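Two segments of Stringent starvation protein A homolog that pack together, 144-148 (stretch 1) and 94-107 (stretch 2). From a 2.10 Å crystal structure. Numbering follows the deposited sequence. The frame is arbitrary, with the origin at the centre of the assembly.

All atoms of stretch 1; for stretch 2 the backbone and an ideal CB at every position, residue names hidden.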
ATOM      1  N   TYR B 144      13.987  13.660 -12.881  1.00 31.60           N
ATOM      2  CA  TYR B 144      12.763  13.365 -12.119  1.00 30.02           C
ATOM      3  C   TYR B 144      13.130  12.795 -10.781  1.00 29.95           C
ATOM      4  O   TYR B 144      14.306  12.643 -10.507  1.00 30.93           O
ATOM      5  CB  TYR B 144      11.797  12.496 -12.917  1.00 28.96           C
ATOM      6  CG  TYR B 144      11.318  13.243 -14.123  1.00 28.35           C
ATOM      7  CD1 TYR B 144      10.213  14.111 -14.037  1.00 26.18           C
ATOM      8  CD2 TYR B 144      11.990  13.137 -15.337  1.00 26.97           C
ATOM      9  CE1 TYR B 144       9.794  14.822 -15.145  1.00 28.63           C
ATOM     10  CE2 TYR B 144      11.573  13.837 -16.451  1.00 26.79           C
ATOM     11  CZ  TYR B 144      10.491  14.686 -16.344  1.00 29.56           C
ATOM     12  OH  TYR B 144      10.065  15.371 -17.447  1.00 31.63           O
ATOM     13  N   PHE B 145      12.164  12.560  -9.904  1.00 29.64           N
ATOM     14  CA  PHE B 145      12.517  12.322  -8.522  1.00 30.03           C
ATOM     15  C   PHE B 145      13.127  10.916  -8.348  1.00 30.85           C
ATOM     16  O   PHE B 145      12.397   9.928  -8.273  1.00 30.22           O
ATOM     17  CB  PHE B 145      11.315  12.539  -7.618  1.00 28.57           C
ATOM     18  CG  PHE B 145      11.669  12.716  -6.206  1.00 29.94           C
ATOM     19  CD1 PHE B 145      11.840  13.984  -5.675  1.00 30.03           C
ATOM     20  CD2 PHE B 145      11.843  11.610  -5.370  1.00 31.23           C
ATOM     21  CE1 PHE B 145      12.168  14.160  -4.321  1.00 29.14           C
ATOM     22  CE2 PHE B 145      12.156  11.775  -4.013  1.00 32.46           C
ATOM     23  CZ  PHE B 145      12.343  13.055  -3.499  1.00 31.69           C
HETATM   24  N   MSE B 146      14.461  10.861  -8.301  1.00 32.03           N
HETATM   25  CA  MSE B 146      15.233   9.607  -8.183  1.00 33.72           C
HETATM   26  C   MSE B 146      14.980   8.753  -9.411  1.00 33.93           C
HETATM   27  O   MSE B 146      15.043   7.547  -9.323  1.00 34.07           O
HETATM   28  CB  MSE B 146      14.829   8.790  -6.940  1.00 34.09           C
HETATM   29  CG  MSE B 146      15.217   9.380  -5.600  1.00 39.48           C
HETATM   30 SE   MSE B 146      17.185   9.523  -5.525  1.00 54.43          SE
HETATM   31  CE  MSE B 146      17.659   7.682  -4.959  1.00 49.37           C
ATOM     32  N   ASN B 147      14.639   9.371 -10.539  1.00 33.70           N
ATOM     33  CA  ASN B 147      14.419   8.629 -11.768  1.00 34.03           C
ATOM     34  C   ASN B 147      14.785   9.468 -12.968  1.00 33.85           C
ATOM     35  O   ASN B 147      14.743  10.709 -12.909  1.00 33.05           O
ATOM     36  CB  ASN B 147      12.965   8.104 -11.887  1.00 34.02           C
ATOM     37  CG  ASN B 147      12.739   6.794 -11.086  1.00 37.04           C
ATOM     38  OD1 ASN B 147      13.314   5.763 -11.421  1.00 40.63           O
ATOM     39  ND2 ASN B 147      11.948   6.853 -10.012  1.00 35.04           N
ATOM     40  N   GLU B 148      15.133   8.779 -14.050  1.00 33.83           N
ATOM     41  CA  GLU B 148      15.458   9.391 -15.332  1.00 34.25           C
ATOM     42  C   GLU B 148      14.211   9.859 -16.058  1.00 33.52           C
ATOM     43  O   GLU B 148      14.279  10.837 -16.804  1.00 33.19           O
ATOM     44  CB  GLU B 148      16.171   8.378 -16.240  1.00 35.43           C
ATOM     45  CG  GLU B 148      17.522   7.905 -15.718  1.00 40.20           C
ATOM     46  CD  GLU B 148      18.595   9.008 -15.766  1.00 46.93           C
ATOM     47  OE1 GLU B 148      18.398  10.026 -16.481  1.00 48.52           O
ATOM     48  OE2 GLU B 148      19.639   8.849 -15.082  1.00 48.86           O
ATOM     49  N   UNK B  94      12.230  -0.143  -5.181  1.00 19.73           N
ATOM     50  CA  UNK B  94      12.743   1.153  -4.675  1.00 21.54           C
ATOM     51  C   UNK B  94      11.734   2.277  -4.863  1.00 20.77           C
ATOM     52  O   UNK B  94      11.537   3.060  -3.958  1.00 21.33           O
ATOM     53  CB  UNK B  94      14.049   1.522  -5.382  1.00 21.54           C
ATOM     54  N   UNK B  95      11.061   2.321  -6.012  1.00 20.67           N
ATOM     55  CA  UNK B  95      10.018   3.352  -6.232  1.00 20.56           C
ATOM     56  C   UNK B  95       8.853   3.217  -5.282  1.00 19.59           C
ATOM     57  O   UNK B  95       8.312   4.228  -4.789  1.00 19.46           O
ATOM     58  CB  UNK B  95       9.496   3.283  -7.669  1.00 20.56           C
ATOM     59  N   UNK B  96       8.432   1.976  -5.042  1.00 18.25           N
ATOM     60  CA  UNK B  96       7.362   1.728  -4.084  1.00 18.92           C
ATOM     61  C   UNK B  96       7.734   2.189  -2.684  1.00 19.18           C
ATOM     62  O   UNK B  96       6.892   2.738  -1.937  1.00 18.86           O
ATOM     63  CB  UNK B  96       7.009   0.240  -4.063  1.00 18.92           C
ATOM     64  N   UNK B  97       8.979   1.911  -2.296  1.00 21.13           N
ATOM     65  CA  UNK B  97       9.429   2.267  -0.943  1.00 22.42           C
ATOM     66  C   UNK B  97       9.521   3.801  -0.794  1.00 21.87           C
ATOM     67  O   UNK B  97       9.137   4.373   0.234  1.00 21.92           O
ATOM     68  CB  UNK B  97      10.783   1.621  -0.645  1.00 22.42           C
ATOM     69  N   UNK B  98      10.015   4.445  -1.848  1.00 22.25           N
ATOM     70  CA  UNK B  98      10.071   5.911  -1.929  1.00 23.45           C
ATOM     71  C   UNK B  98       8.691   6.538  -1.767  1.00 22.58           C
ATOM     72  O   UNK B  98       8.507   7.477  -0.994  1.00 22.15           O
ATOM     73  CB  UNK B  98      10.681   6.345  -3.263  1.00 23.45           C
ATOM     74  N   UNK B  99       7.700   5.953  -2.429  1.00 21.61           N
ATOM     75  CA  UNK B  99       6.338   6.432  -2.350  1.00 21.33           C
ATOM     76  C   UNK B  99       5.783   6.322  -0.963  1.00 22.19           C
ATOM     77  O   UNK B  99       5.174   7.277  -0.438  1.00 20.44           O
ATOM     78  CB  UNK B  99       5.445   5.665  -3.327  1.00 21.33           C
ATOM     79  N   UNK B 100       5.974   5.144  -0.360  1.00 22.76           N
ATOM     80  CA  UNK B 100       5.511   4.906   0.985  1.00 23.58           C
ATOM     81  C   UNK B 100       6.102   5.941   1.937  1.00 23.68           C
ATOM     82  O   UNK B 100       5.387   6.461   2.804  1.00 24.37           O
ATOM     83  CB  UNK B 100       5.872   3.488   1.432  1.00 23.58           C
ATOM     84  N   UNK B 101       7.389   6.215   1.783  1.00 23.83           N
ATOM     85  CA  UNK B 101       8.081   7.141   2.669  1.00 25.38           C
ATOM     86  C   UNK B 101       7.627   8.599   2.466  1.00 26.53           C
ATOM     87  O   UNK B 101       7.483   9.348   3.444  1.00 27.43           O
ATOM     88  CB  UNK B 101       9.591   7.031   2.448  1.00 25.38           C
ATOM     89  N   UNK B 102       7.419   8.995   1.210  1.00 25.81           N
ATOM     90  CA  UNK B 102       6.848  10.312   0.931  1.00 25.84           C
ATOM     91  C   UNK B 102       5.536  10.476   1.652  1.00 26.00           C
ATOM     92  O   UNK B 102       5.358  11.413   2.429  1.00 24.78           O
ATOM     93  CB  UNK B 102       6.653  10.519  -0.572  1.00 25.84           C
ATOM     94  N   UNK B 103       4.651   9.517   1.444  1.00 27.15           N
ATOM     95  CA  UNK B 103       3.342   9.503   2.038  1.00 29.23           C
ATOM     96  C   UNK B 103       3.396   9.483   3.578  1.00 29.84           C
ATOM     97  O   UNK B 103       2.653  10.226   4.241  1.00 30.73           O
ATOM     98  CB  UNK B 103       2.562   8.293   1.519  1.00 29.23           C
ATOM     99  N   UNK B 104       4.299   8.688   4.140  1.00 28.83           N
ATOM    100  CA  UNK B 104       4.369   8.515   5.583  1.00 29.76           C
ATOM    101  C   UNK B 104       5.003   9.705   6.289  1.00 28.68           C
ATOM    102  O   UNK B 104       4.500  10.164   7.305  1.00 28.26           O
ATOM    103  CB  UNK B 104       5.153   7.244   5.915  1.00 29.76           C
ATOM    104  N   UNK B 105       6.113  10.182   5.747  1.00 28.05           N
ATOM    105  CA  UNK B 105       6.912  11.234   6.353  1.00 28.86           C
ATOM    106  C   UNK B 105       6.448  12.673   5.975  1.00 29.69           C
ATOM    107  O   UNK B 105       6.389  13.543   6.848  1.00 30.82           O
ATOM    108  CB  UNK B 105       8.373  11.039   5.943  1.00 28.86           C
ATOM    109  N   UNK B 106       6.155  12.937   4.690  1.00 27.84           N
ATOM    110  CA  UNK B 106       5.828  14.310   4.268  1.00 26.75           C
ATOM    111  C   UNK B 106       4.358  14.645   4.290  1.00 26.51           C
ATOM    112  O   UNK B 106       3.996  15.718   4.755  1.00 27.28           O
ATOM    113  CB  UNK B 106       6.356  14.552   2.853  1.00 26.75           C
ATOM    114  N   UNK B 107       3.488  13.739   3.829  1.00 25.45           N
ATOM    115  CA  UNK B 107       2.065  14.028   3.761  1.00 24.57           C
ATOM    116  C   UNK B 107       1.395  14.486   5.072  1.00 26.08           C
ATOM    117  O   UNK B 107       0.498  15.356   5.018  1.00 25.49           O
ATOM    118  CB  UNK B 107       1.347  12.774   3.258  1.00 24.57           C
TER

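Stretch 1 is a type II beta turn from Tyr144 to Asn147, closed by Tyr144 N to Asn147 O at 3.0 Å and, weakly, by Asn147 N to Tyr144 O at 3.3 Å. It offers the helix an aromatic ring on Phe145, the aliphatic part of Met146, a selenomethionine, and the amide of Asn147. All positions of stretch 2 have helical backbone angles, so the direction of CA-to-CB and the reach of each side chain must discriminate among them.

At position 94 nothing of stretch 1 lies within 5.5 Å of the ideal CB, and many side chains would fit. It is Lys94, which makes no contact here.

At position 95 CA-to-CB points sideways, yet the ideal CB is 4.9 Å from Asn147 ND2. That atom is a donor, so a short acceptor suits, Asp or Asn; a longer acceptor such as Glu is not excluded by the visible backbone. The residue is Asp95. With chi1 at -74° (m), its carboxylate comes nearer than its CB direction suggests, and Asn147 ND2 donates to Asp95 OD1 at 3.1 Å with a nearly straight N-H...O angle of 175°.

Positions 96 and 97 point out of reach and are little constrained by stretch 1; they are Arg96 and Leu97.

Position 98 directs its CB toward the turn, with the Phe145 ring and the Met146 side chain both within reach of a longer side chain, but from more than 5.5 Å. A branched or long apolar side chain, Leu, Met or Ile, could bridge that gap. Leu98 does so with both methyls: CD2 lies 3.7 Å from Met146 CG, and CD1 lies 4.2 Å from Phe145 CE2, at the ring edge near its plane. Chi1 is t, and chi2, at 33°, sits between wells.

Positions 99, 100 and 101 are out of reach and hold Met99 (selenomethionine), Leu100 and Arg101.

Position 102, one turn beyond Leu98, again points toward stretch 1, where only the Phe145 ring is near. Leu, Ile or Met would suit. Ile102 extends CD1 to 4.3 Å from Phe145 CE2, a light contact.

Positions 103, 104 and 105 have no stretch 1 partner; they are Glu103, Gln104 and Asp105.

Position 106 points toward stretch 1 from far off, so a long or large side chain is needed to reach the tip of Phe145, and an apolar one would suit the ring. Trp106 spans the distance, its CH2 lying 4.0 Å from Phe145 CZ. A wider pi-type turn occupies 102-106, and the amide of position 107 accordingly bonds back five residues, Tyr107 N to Ile102 O at 3.3 Å. The Tyr107 side chain itself is out of reach.

Stretch 2 (94-107) KDRLLMLRIEQDWY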
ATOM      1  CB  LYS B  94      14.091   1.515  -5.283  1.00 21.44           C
ATOM      2  CG  LYS B  94      15.087   0.416  -4.987  1.00 25.71           C
ATOM      3  CD  LYS B  94      16.401   0.919  -4.462  1.00 36.60           C
ATOM      4  CE  LYS B  94      17.449   0.609  -5.462  1.00 38.15           C
ATOM      5  NZ  LYS B  94      16.715   0.754  -6.728  1.00 41.25           N
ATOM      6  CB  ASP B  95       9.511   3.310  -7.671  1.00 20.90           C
ATOM      7  CG  ASP B  95      10.523   3.890  -8.637  1.00 24.98           C
ATOM      8  OD1 ASP B  95      11.541   4.454  -8.158  1.00 29.90           O
ATOM      9  OD2 ASP B  95      10.315   3.786  -9.855  1.00 29.03           O
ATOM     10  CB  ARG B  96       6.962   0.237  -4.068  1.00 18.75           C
ATOM     11  CG  ARG B  96       6.081  -0.188  -5.278  1.00 22.10           C
ATOM     12  CD  ARG B  96       5.438  -1.523  -5.038  1.00 23.33           C
ATOM     13  NE  ARG B  96       4.668  -1.934  -6.206  1.00 21.87           N
ATOM     14  CZ  ARG B  96       5.047  -2.887  -7.060  1.00 26.41           C
ATOM     15  NH1 ARG B  96       6.203  -3.549  -6.873  1.00 23.79           N
ATOM     16  NH2 ARG B  96       4.258  -3.203  -8.090  1.00 21.19           N
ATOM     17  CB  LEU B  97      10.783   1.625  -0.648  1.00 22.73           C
ATOM     18  CG  LEU B  97      11.106   1.645   0.853  1.00 27.52           C
ATOM     19  CD1 LEU B  97      10.075   0.870   1.629  1.00 30.42           C
ATOM     20  CD2 LEU B  97      12.512   1.102   1.157  1.00 29.23           C
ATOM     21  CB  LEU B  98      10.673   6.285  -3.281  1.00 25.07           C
ATOM     22  CG  LEU B  98      11.461   7.549  -3.514  1.00 29.44           C
ATOM     23  CD1 LEU B  98      12.237   7.922  -2.251  1.00 33.72           C
ATOM     24  CD2 LEU B  98      12.422   7.230  -4.647  1.00 32.39           C
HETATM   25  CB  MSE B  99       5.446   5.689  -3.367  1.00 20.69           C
HETATM   26  CG  MSE B  99       5.680   6.223  -4.813  1.00 23.55           C
HETATM   27 SE   MSE B  99       4.623   5.224  -6.141  1.00 34.50          SE
HETATM   28  CE  MSE B  99       5.805   3.841  -6.790  1.00 23.55           C
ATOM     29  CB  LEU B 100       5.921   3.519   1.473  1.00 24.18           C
ATOM     30  CG  LEU B 100       5.661   3.279   2.968  1.00 27.43           C
ATOM     31  CD1 LEU B 100       4.179   3.194   3.215  1.00 31.18           C
ATOM     32  CD2 LEU B 100       6.329   1.950   3.465  1.00 31.56           C
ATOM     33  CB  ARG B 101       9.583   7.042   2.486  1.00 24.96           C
ATOM     34  CG  ARG B 101      10.180   5.716   3.057  1.00 28.44           C
ATOM     35  CD  ARG B 101      11.658   5.594   2.799  1.00 30.55           C
ATOM     36  NE  ARG B 101      12.346   6.820   3.178  1.00 37.99           N
ATOM     37  CZ  ARG B 101      13.209   7.473   2.409  1.00 41.23           C
ATOM     38  NH1 ARG B 101      13.545   6.990   1.222  1.00 44.52           N
ATOM     39  NH2 ARG B 101      13.746   8.616   2.829  1.00 44.06           N
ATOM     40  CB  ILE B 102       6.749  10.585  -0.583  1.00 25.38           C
ATOM     41  CG1 ILE B 102       8.167  10.736  -1.109  1.00 23.74           C
ATOM     42  CG2 ILE B 102       5.872  11.847  -0.861  1.00 24.87           C
ATOM     43  CD1 ILE B 102       8.298  10.510  -2.604  1.00 26.29           C
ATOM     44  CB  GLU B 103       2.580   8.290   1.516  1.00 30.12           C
ATOM     45  CG  GLU B 103       1.098   8.477   1.378  1.00 35.37           C
ATOM     46  CD  GLU B 103       0.352   8.008   2.596  1.00 43.26           C
ATOM     47  OE1 GLU B 103       0.853   7.076   3.271  1.00 48.65           O
ATOM     48  OE2 GLU B 103      -0.738   8.555   2.888  1.00 44.34           O
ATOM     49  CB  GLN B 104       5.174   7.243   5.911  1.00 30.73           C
ATOM     50  CG  GLN B 104       4.595   6.464   7.030  1.00 36.29           C
ATOM     51  CD  GLN B 104       4.909   4.959   6.898  1.00 42.25           C
ATOM     52  OE1 GLN B 104       4.066   4.168   6.443  1.00 43.77           O
ATOM     53  NE2 GLN B 104       6.115   4.574   7.284  1.00 40.18           N
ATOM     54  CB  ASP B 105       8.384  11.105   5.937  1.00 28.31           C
ATOM     55  CG  ASP B 105       9.035   9.770   6.370  1.00 31.33           C
ATOM     56  OD1 ASP B 105      10.193   9.527   5.963  1.00 32.96           O
ATOM     57  OD2 ASP B 105       8.417   8.972   7.096  1.00 32.45           O
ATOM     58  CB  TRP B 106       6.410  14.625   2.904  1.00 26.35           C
ATOM     59  CG  TRP B 106       7.892  14.622   2.874  1.00 26.83           C
ATOM     60  CD1 TRP B 106       8.746  14.680   3.950  1.00 30.36           C
ATOM     61  CD2 TRP B 106       8.713  14.632   1.712  1.00 27.35           C
ATOM     62  NE1 TRP B 106      10.051  14.685   3.518  1.00 30.73           N
ATOM     63  CE2 TRP B 106      10.059  14.659   2.149  1.00 30.34           C
ATOM     64  CE3 TRP B 106       8.445  14.634   0.330  1.00 28.12           C
ATOM     65  CZ2 TRP B 106      11.137  14.663   1.254  1.00 32.34           C
ATOM     66  CZ3 TRP B 106       9.511  14.646  -0.557  1.00 30.28           C
ATOM     67  CH2 TRP B 106      10.841  14.656  -0.097  1.00 30.70           C
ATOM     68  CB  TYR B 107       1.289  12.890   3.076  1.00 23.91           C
ATOM     69  CG  TYR B 107       1.350  12.879   1.535  1.00 21.99           C
ATOM     70  CD1 TYR B 107       2.459  13.362   0.846  1.00 18.94           C
ATOM     71  CD2 TYR B 107       0.274  12.387   0.779  1.00 23.11           C
ATOM     72  CE1 TYR B 107       2.525  13.362  -0.554  1.00 19.69           C
ATOM     73  CE2 TYR B 107       0.332  12.365  -0.632  1.00 22.85           C
ATOM     74  CZ  TYR B 107       1.467  12.865  -1.281  1.00 22.68           C
ATOM     75  OH  TYR B 107       1.522  12.875  -2.661  1.00 22.05           O
TER
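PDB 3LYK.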